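Local coordinates for protein Non-reducing end alpha-L-arabinofuranosidase BoGH43B (Bacteroides ovatus, PDB 5JOZ) that removes terminal non-reducing alpha-L-arabinofuranosyl residues from the side branches of xyloglucan, turning S units into X units during breakdown of this polysaccharide, at residues Y76-Y88 and N122-G134. Residues are numbered along the deposited sequence; the frame is centred on the assembly and turned at random.
Sequences YAPTLRYHDGTFY and NWYVDPSIEFIDG
His83 lays its CB over one face of the Phe131 ring, a CH-pi contact 3.4 Å from CB to the ring centroid, while Arg81 CB meets the edge of that ring. His83, its side chain swung away from the backbone nitrogen (chi1 -175°), carries its imidazole nearly parallel to the phenyl plane but slid aside, and the two rings barely overlap. Phe131 CZ in turn sits over a face of Tyr88, near the rim, 3.6 Å from Tyr88 CE1; the planes are inclined at 51°. Ile129 CD1 extends this apolar patch onto Tyr88 CB. The Arg81 guanidinium has Thr79 CG2 of its own strand over one face, and its NE faces two oxygens: a bent hydrogen bond to Ile129 O (3.1 Å) and a salt bridge to Glu130 OE2 (3.0 Å), the carboxylate turned 59° from the guanidinium plane. Strands 79-83 and 128-132 run almost parallel, as the innermost strands of successive four-stranded antiparallel blades in the five-bladed beta-propeller of family 43. Arg81 NH1 donates to Leu80 O and forms a salt bridge with Asp240 of another blade, so an alanine at Arg81 would probably leave Glu130 and Asp240 without their cationic mate and Ile129 O without this donor. Further along, one water bridges the blades, donating to Ala77 O and Pro127 O and accepting from Thr79 OG1. Beyond it Ala77 CB packs 3.2 Å from Asp126 OD1, at the probable active site; Asp126 OD2 accepts from Gly177 N, consistent with this aspartate's inferred role in tuning and orienting the probable proton donor Glu176.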
loop_
_atom_site.group_PDB
_atom_site.type_symbol
_atom_site.label_atom_id
_atom_site.label_comp_id
_atom_site.label_asym_id
_atom_site.label_seq_id
_atom_site.Cartn_x
_atom_site.Cartn_y
_atom_site.Cartn_z
ATOM N N TYR A 76 1.871 5.377 7.906
ATOM C CA TYR A 76 0.718 6.144 7.415
ATOM C C TYR A 76 1.200 6.981 6.224
ATOM O O TYR A 76 2.275 6.716 5.692
ATOM C CB TYR A 76 0.135 7.019 8.538
ATOM C CG TYR A 76 -0.887 6.347 9.398
ATOM C CD1 TYR A 76 -0.584 5.153 10.048
ATOM C CD2 TYR A 76 -2.155 6.910 9.594
ATOM C CE1 TYR A 76 -1.513 4.514 10.862
ATOM C CE2 TYR A 76 -3.098 6.282 10.416
ATOM C CZ TYR A 76 -2.767 5.078 11.047
ATOM O OH TYR A 76 -3.657 4.414 11.858
ATOM N N ALA A 77 0.404 7.945 5.769
ATOM C CA ALA A 77 0.718 8.713 4.550
ATOM C C ALA A 77 2.125 9.298 4.528
ATOM O O ALA A 77 2.481 10.059 5.423
ATOM C CB ALA A 77 -0.287 9.832 4.358
ATOM N N PRO A 78 2.936 8.926 3.521
ATOM C CA PRO A 78 4.236 9.523 3.308
ATOM C C PRO A 78 4.159 10.686 2.331
ATOM O O PRO A 78 3.258 10.725 1.482
ATOM C CB PRO A 78 5.006 8.395 2.658
ATOM C CG PRO A 78 3.975 7.770 1.765
ATOM C CD PRO A 78 2.662 7.917 2.483
ATOM N N THR A 79 5.106 11.609 2.431
ATOM C CA THR A 79 5.296 12.620 1.396
ATOM C C THR A 79 6.724 12.458 0.838
ATOM O O THR A 79 7.657 12.243 1.609
ATOM C CB THR A 79 5.004 14.031 1.955
ATOM O OG1 THR A 79 3.630 14.098 2.354
ATOM C CG2 THR A 79 5.281 15.109 0.930
ATOM N N LEU A 80 6.866 12.533 -0.491
ATOM C CA LEU A 80 8.145 12.351 -1.209
ATOM C C LEU A 80 8.532 13.649 -1.916
ATOM O O LEU A 80 7.756 14.183 -2.704
ATOM C CB LEU A 80 8.011 11.235 -2.255
ATOM C CG LEU A 80 9.042 11.068 -3.381
ATOM C CD1 LEU A 80 10.424 10.735 -2.858
ATOM C CD2 LEU A 80 8.611 9.958 -4.326
ATOM N N ARG A 81 9.731 14.152 -1.645
ATOM C CA ARG A 81 10.225 15.350 -2.325
ATOM C C ARG A 81 11.693 15.205 -2.694
ATOM O O ARG A 81 12.366 14.276 -2.248
ATOM C CB ARG A 81 10.014 16.586 -1.446
ATOM C CG ARG A 81 8.572 16.857 -1.036
ATOM C CD ARG A 81 7.723 17.321 -2.206
ATOM N NE ARG A 81 6.320 17.582 -1.829
ATOM C CZ ARG A 81 5.241 16.887 -2.221
ATOM N NH1 ARG A 81 5.333 15.829 -3.019
ATOM N NH2 ARG A 81 4.034 17.265 -1.811
ATOM N N TYR A 82 12.165 16.129 -3.525
ATOM C CA TYR A 82 13.539 16.135 -4.032
ATOM C C TYR A 82 14.114 17.556 -4.011
ATOM O O TYR A 82 13.462 18.487 -4.487
ATOM C CB TYR A 82 13.558 15.603 -5.464
ATOM C CG TYR A 82 14.912 15.643 -6.131
ATOM C CD1 TYR A 82 15.826 14.605 -5.953
ATOM C CD2 TYR A 82 15.285 16.722 -6.942
ATOM C CE1 TYR A 82 17.067 14.632 -6.569
ATOM C CE2 TYR A 82 16.529 16.758 -7.561
ATOM C CZ TYR A 82 17.414 15.708 -7.376
ATOM O OH TYR A 82 18.649 15.729 -7.986
ATOM N N HIS A 83 15.333 17.699 -3.476
ATOM C CA HIS A 83 16.047 18.976 -3.446
ATOM C C HIS A 83 17.567 18.797 -3.463
ATOM O O HIS A 83 18.126 18.104 -2.605
ATOM C CB HIS A 83 15.637 19.787 -2.215
ATOM C CG HIS A 83 16.240 21.160 -2.162
ATOM N ND1 HIS A 83 15.988 22.124 -3.117
ATOM C CD2 HIS A 83 17.079 21.732 -1.263
ATOM C CE1 HIS A 83 16.649 23.227 -2.811
ATOM N NE2 HIS A 83 17.321 23.015 -1.693
ATOM N N ASP A 84 18.216 19.432 -4.444
ATOM C CA ASP A 84 19.680 19.463 -4.572
ATOM C C ASP A 84 20.339 18.090 -4.412
ATOM O O ASP A 84 21.068 17.833 -3.442
ATOM C CB ASP A 84 20.279 20.487 -3.587
ATOM C CG ASP A 84 20.277 21.900 -4.142
ATOM O OD1 ASP A 84 19.274 22.307 -4.774
ATOM O OD2 ASP A 84 21.291 22.603 -3.937
ATOM N N GLY A 85 20.034 17.208 -5.357
ATOM C CA GLY A 85 20.651 15.881 -5.419
ATOM C C GLY A 85 20.228 14.880 -4.360
ATOM O O GLY A 85 20.805 13.796 -4.297
ATOM N N THR A 86 19.218 15.222 -3.551
ATOM C CA THR A 86 18.793 14.405 -2.418
ATOM C C THR A 86 17.248 14.237 -2.391
ATOM O O THR A 86 16.513 15.226 -2.455
ATOM C CB THR A 86 19.284 15.037 -1.091
ATOM O OG1 THR A 86 20.716 15.081 -1.083
ATOM C CG2 THR A 86 18.800 14.248 0.133
ATOM N N PHE A 87 16.782 12.987 -2.282
ATOM C CA PHE A 87 15.359 12.668 -2.129
ATOM C C PHE A 87 15.027 12.613 -0.660
ATOM O O PHE A 87 15.846 12.166 0.121
ATOM C CB PHE A 87 15.034 11.305 -2.737
ATOM C CG PHE A 87 15.199 11.260 -4.211
ATOM C CD1 PHE A 87 16.451 11.049 -4.778
ATOM C CD2 PHE A 87 14.102 11.419 -5.048
ATOM C CE1 PHE A 87 16.608 11.016 -6.154
ATOM C CE2 PHE A 87 14.255 11.381 -6.424
ATOM C CZ PHE A 87 15.503 11.187 -6.978
ATOM N N TYR A 88 13.822 13.049 -0.300
ATOM C CA TYR A 88 13.349 13.067 1.085
ATOM C C TYR A 88 11.983 12.396 1.141
ATOM O O TYR A 88 11.122 12.682 0.306
ATOM C CB TYR A 88 13.193 14.505 1.587
ATOM C CG TYR A 88 14.487 15.278 1.737
ATOM C CD1 TYR A 88 15.112 15.837 0.633
ATOM C CD2 TYR A 88 15.072 15.457 2.982
ATOM C CE1 TYR A 88 16.292 16.547 0.762
ATOM C CE2 TYR A 88 16.257 16.166 3.125
ATOM C CZ TYR A 88 16.864 16.708 2.007
ATOM O OH TYR A 88 18.043 17.403 2.125
ATOM N N ASN A 122 7.394 14.693 16.850
ATOM C CA ASN A 122 5.948 14.819 17.078
ATOM C C ASN A 122 5.199 13.631 16.469
ATOM O O ASN A 122 5.791 12.815 15.750
ATOM C CB ASN A 122 5.406 16.175 16.571
ATOM C CG ASN A 122 5.625 16.400 15.078
ATOM O OD1 ASN A 122 5.006 15.754 14.231
ATOM N ND2 ASN A 122 6.469 17.368 14.753
ATOM N N TRP A 123 3.905 13.549 16.767
ATOM C CA TRP A 123 3.065 12.433 16.340
ATOM C C TRP A 123 1.967 12.867 15.347
ATOM O O TRP A 123 0.914 12.228 15.253
ATOM C CB TRP A 123 2.464 11.772 17.583
ATOM C CG TRP A 123 3.497 11.086 18.430
ATOM C CD1 TRP A 123 4.271 11.655 19.397
ATOM C CD2 TRP A 123 3.882 9.708 18.365
ATOM N NE1 TRP A 123 5.110 10.717 19.946
ATOM C CE2 TRP A 123 4.893 9.511 19.333
ATOM C CE3 TRP A 123 3.471 8.621 17.584
ATOM C CZ2 TRP A 123 5.500 8.265 19.546
ATOM C CZ3 TRP A 123 4.074 7.381 17.793
ATOM C CH2 TRP A 123 5.078 7.215 18.766
ATOM N N TYR A 124 2.208 13.938 14.588
ATOM C CA TYR A 124 1.194 14.418 13.649
ATOM C C TYR A 124 1.055 13.459 12.462
ATOM O O TYR A 124 2.044 12.923 11.953
ATOM C CB TYR A 124 1.500 15.842 13.180
ATOM C CG TYR A 124 1.461 16.884 14.295
ATOM C CD1 TYR A 124 0.340 17.016 15.120
ATOM C CD2 TYR A 124 2.532 17.750 14.511
ATOM C CE1 TYR A 124 0.299 17.963 16.136
ATOM C CE2 TYR A 124 2.497 18.705 15.528
ATOM C CZ TYR A 124 1.381 18.810 16.332
ATOM O OH TYR A 124 1.342 19.756 17.331
ATOM N N VAL A 125 -0.185 13.205 12.063
ATOM C CA VAL A 125 -0.477 12.397 10.884
ATOM C C VAL A 125 -0.265 13.263 9.645
ATOM O O VAL A 125 -0.376 14.491 9.718
ATOM C CB VAL A 125 -1.917 11.810 10.954
ATOM C CG1 VAL A 125 -2.990 12.857 10.638
ATOM C CG2 VAL A 125 -2.052 10.589 10.051
ATOM N N ASP A 126 0.058 12.627 8.524
ATOM C CA ASP A 126 0.162 13.298 7.232
ATOM C C ASP A 126 1.134 14.482 7.211
ATOM O O ASP A 126 0.797 15.560 6.727
ATOM C CB ASP A 126 -1.238 13.744 6.768
ATOM C CG ASP A 126 -2.200 12.579 6.598
ATOM O OD1 ASP A 126 -1.754 11.417 6.683
ATOM O OD2 ASP A 126 -3.403 12.834 6.361
ATOM N N PRO A 127 2.354 14.285 7.728
ATOM C CA PRO A 127 3.326 15.365 7.620
ATOM C C PRO A 127 3.711 15.558 6.166
ATOM O O PRO A 127 3.913 14.579 5.460
ATOM C CB PRO A 127 4.524 14.835 8.416
ATOM C CG PRO A 127 4.421 13.347 8.279
ATOM C CD PRO A 127 2.948 13.064 8.300
ATOM N N SER A 128 3.799 16.802 5.717
ATOM C CA SER A 128 4.240 17.084 4.360
ATOM C C SER A 128 5.396 18.042 4.382
ATOM O O SER A 128 5.501 18.851 5.295
ATOM C CB SER A 128 3.102 17.672 3.540
ATOM O OG SER A 128 3.481 17.783 2.182
ATOM N N ILE A 129 6.254 17.952 3.366
ATOM C CA ILE A 129 7.367 18.888 3.215
ATOM C C ILE A 129 7.343 19.508 1.834
ATOM O O ILE A 129 6.804 18.926 0.904
ATOM C CB ILE A 129 8.755 18.244 3.487
ATOM C CG1 ILE A 129 8.923 16.902 2.763
ATOM C CG2 ILE A 129 8.972 18.032 4.985
ATOM C CD1 ILE A 129 10.349 16.387 2.758
ATOM N N GLU A 130 7.903 20.709 1.728
ATOM C CA GLU A 130 8.124 21.349 0.451
ATOM C C GLU A 130 9.358 22.246 0.523
ATOM O O GLU A 130 9.608 22.887 1.546
ATOM C CB GLU A 130 6.903 22.175 0.055
ATOM C CG GLU A 130 6.959 22.721 -1.369
ATOM C CD GLU A 130 6.818 21.648 -2.443
ATOM O OE1 GLU A 130 7.254 21.920 -3.582
ATOM O OE2 GLU A 130 6.264 20.554 -2.165
ATOM N N PHE A 131 10.092 22.304 -0.586
ATOM C CA PHE A 131 11.272 23.140 -0.714
ATOM C C PHE A 131 10.984 24.390 -1.526
ATOM O O PHE A 131 10.781 24.304 -2.736
ATOM C CB PHE A 131 12.386 22.343 -1.362
ATOM C CG PHE A 131 12.919 21.261 -0.481
ATOM C CD1 PHE A 131 13.879 21.548 0.484
ATOM C CD2 PHE A 131 12.438 19.957 -0.584
ATOM C CE1 PHE A 131 14.373 20.548 1.311
ATOM C CE2 PHE A 131 12.933 18.953 0.243
ATOM C CZ PHE A 131 13.900 19.249 1.192
ATOM N N ILE A 132 10.964 25.543 -0.854
ATOM C CA ILE A 132 10.667 26.837 -1.479
ATOM C C ILE A 132 11.597 27.910 -0.908
ATOM O O ILE A 132 11.732 28.004 0.303
ATOM C CB ILE A 132 9.210 27.306 -1.189
ATOM C CG1 ILE A 132 8.161 26.278 -1.647
ATOM C CG2 ILE A 132 8.935 28.651 -1.860
ATOM C CD1 ILE A 132 6.809 26.419 -0.962
ATOM N N ASP A 133 12.185 28.741 -1.770
ATOM C CA ASP A 133 12.987 29.915 -1.354
ATOM C C ASP A 133 14.172 29.494 -0.466
ATOM O O ASP A 133 14.489 30.161 0.519
ATOM C CB ASP A 133 12.104 30.991 -0.644
ATOM C CG ASP A 133 11.210 31.799 -1.618
ATOM O OD1 ASP A 133 11.693 32.191 -2.708
ATOM O OD2 ASP A 133 10.030 32.081 -1.275
ATOM N N GLY A 134 14.808 28.374 -0.814
ATOM C CA GLY A 134 15.880 27.786 0.003
ATOM C C GLY A 134 15.519 27.341 1.420
ATOM O O GLY A 134 16.399 27.226 2.273
HETATM O O HOH W 1 2.545 12.581 4.325
#